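Local coordinates for protein inulin fructotransferase (Bacillus sp. snu-7, PDB 2INV) that cleaves inulin by intramolecular fructosyl transfer, probably releasing difructose anhydride from the chain end, at residues A[296-300]-A[335-339]. Residues are numbered along the deposited sequence; the frame is centred on the assembly and turned at random.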
loop_
_atom_site.group_PDB
_atom_site.type_symbol
_atom_site.label_atom_id
_atom_site.label_comp_id
_atom_site.label_asym_id
_atom_site.label_seq_id
_atom_site.Cartn_x
_atom_site.Cartn_y
_atom_site.Cartn_z
ATOM N N ILE A 296 13.661 8.659 9.566
ATOM C CA ILE A 296 14.879 7.931 9.874
ATOM C C ILE A 296 15.324 8.162 11.311
ATOM O O ILE A 296 15.819 9.229 11.662
ATOM C CB ILE A 296 15.966 8.357 8.879
ATOM C CG1 ILE A 296 15.375 8.288 7.466
ATOM C CG2 ILE A 296 17.190 7.468 8.998
ATOM C CD1 ILE A 296 16.173 8.995 6.410
ATOM N N ARG A 297 15.128 7.143 12.139
ATOM C CA ARG A 297 15.472 7.209 13.547
ATOM C C ARG A 297 16.589 6.262 13.939
ATOM O O ARG A 297 16.474 5.039 13.827
ATOM C CB ARG A 297 14.224 6.947 14.401
ATOM C CG ARG A 297 14.473 6.171 15.693
ATOM C CD ARG A 297 15.370 6.928 16.636
ATOM N NE ARG A 297 14.793 7.034 17.970
ATOM C CZ ARG A 297 15.018 8.051 18.798
ATOM N NH1 ARG A 297 15.811 9.053 18.424
ATOM N NH2 ARG A 297 14.441 8.076 19.995
ATOM N N ARG A 298 17.674 6.860 14.409
ATOM C CA ARG A 298 18.837 6.119 14.851
ATOM C C ARG A 298 18.899 6.242 16.367
ATOM O O ARG A 298 18.707 7.337 16.914
ATOM C CB ARG A 298 20.098 6.716 14.226
ATOM C CG ARG A 298 21.404 6.262 14.857
ATOM C CD ARG A 298 21.592 4.766 14.721
ATOM N NE ARG A 298 22.244 4.205 15.895
ATOM C CZ ARG A 298 23.513 4.417 16.229
ATOM N NH1 ARG A 298 24.290 5.180 15.474
ATOM N NH2 ARG A 298 24.001 3.863 17.330
ATOM N N THR A 299 19.134 5.127 17.051
ATOM C CA THR A 299 19.229 5.165 18.503
ATOM C C THR A 299 20.036 3.956 18.944
ATOM O O THR A 299 20.584 3.225 18.111
ATOM C CB THR A 299 17.830 5.166 19.175
ATOM O OG1 THR A 299 17.963 5.519 20.560
ATOM C CG2 THR A 299 17.179 3.799 19.063
ATOM N N ASN A 300 20.118 3.741 20.248
ATOM C CA ASN A 300 20.899 2.625 20.760
ATOM C C ASN A 300 20.028 1.401 21.025
ATOM O O ASN A 300 18.859 1.515 21.406
ATOM C CB ASN A 300 21.624 3.037 22.043
ATOM C CG ASN A 300 20.693 3.638 23.066
ATOM O OD1 ASN A 300 19.980 4.604 22.782
ATOM N ND2 ASN A 300 20.705 3.082 24.270
ATOM N N ALA A 335 15.796 11.508 13.461
ATOM C CA ALA A 335 15.712 11.568 14.920
ATOM C C ALA A 335 16.840 10.692 15.451
ATOM O O ALA A 335 16.762 9.466 15.421
ATOM C CB ALA A 335 14.367 11.041 15.394
ATOM N N TYR A 336 17.892 11.336 15.935
ATOM C CA TYR A 336 19.059 10.626 16.434
ATOM C C TYR A 336 19.264 10.783 17.939
ATOM O O TYR A 336 19.495 11.887 18.447
ATOM C CB TYR A 336 20.285 11.105 15.647
ATOM C CG TYR A 336 21.594 10.461 16.010
ATOM C CD1 TYR A 336 22.254 10.804 17.190
ATOM C CD2 TYR A 336 22.195 9.531 15.165
ATOM C CE1 TYR A 336 23.480 10.240 17.519
ATOM C CE2 TYR A 336 23.426 8.960 15.485
ATOM C CZ TYR A 336 24.061 9.319 16.660
ATOM O OH TYR A 336 25.276 8.767 16.986
ATOM N N ASN A 337 19.169 9.661 18.649
ATOM C CA ASN A 337 19.342 9.642 20.101
ATOM C C ASN A 337 20.322 8.528 20.467
ATOM O O ASN A 337 19.954 7.348 20.538
ATOM C CB ASN A 337 18.004 9.385 20.794
ATOM C CG ASN A 337 18.054 9.667 22.271
ATOM O OD1 ASN A 337 17.070 9.479 22.979
ATOM N ND2 ASN A 337 19.192 10.147 22.740
ATOM N N VAL A 338 21.573 8.910 20.692
ATOM C CA VAL A 338 22.606 7.950 21.025
ATOM C C VAL A 338 23.550 8.495 22.096
ATOM O O VAL A 338 24.023 9.628 22.012
ATOM C CB VAL A 338 23.422 7.576 19.765
ATOM C CG1 VAL A 338 24.560 6.622 20.128
ATOM C CG2 VAL A 338 22.513 6.934 18.735
ATOM N N PRO A 339 23.788 7.702 23.151
ATOM C CA PRO A 339 24.673 8.051 24.266
ATOM C C PRO A 339 26.033 8.559 23.785
ATOM O O PRO A 339 26.691 7.909 22.969
ATOM C CB PRO A 339 24.789 6.731 25.020
ATOM C CG PRO A 339 23.397 6.200 24.921
ATOM C CD PRO A 339 22.967 6.523 23.491
HETATM O O HOH W 1 14.736 10.358 21.909
#
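Arg-297 folds across to strand 328-337 and spends its whole length beside Ala-335 and Asn-337. CB and CG pass the carbonyl oxygen of Ala-335 loosely; the bend at chi2 (63°) brings CD to 3.1 Å from that O. NE stays farther off, about 4.0 Å from Ala-335 O, and the bend at chi3 (128°) carries the guanidinium on alongside Asn-337, with CZ 3.8 Å from CB of Asn-337. NH1 gives a hydrogen bond to the same Ala-335 O (3.2 Å) from above the carbonyl plane, while Arg-298 N reaches it from the opposite face. NH1 also lies against CB of Asn-337, and at the tip NH2 holds a water that bonds on to Asn-337 OD1. With an alanine here, Ala-335 O would probably keep only the Arg-298 N bond of this pair, and the water would lose its arginine donor.

Arg-298 and Tyr-336 run side by side on the other face, CG of the arginine 3.4 Å from CD2 of the ring. Val-338 CG2 sits over the centre of the Arg-298 guanidinium, whose NH1 forms a salt bridge with Asp-315, also hydrogen-bonded to Tyr-336 OH. Back on the Arg-297 side, Thr-299 OG1 donates to Asn-337 O in its carbonyl plane (2.7 Å). Ala-335 N to Ile-296 O and Asn-337 N to Arg-298 O complete the pairing; such parallel strands on successive coils, axes 4.7 Å apart, are the hallmark of the right-handed parallel beta-helix.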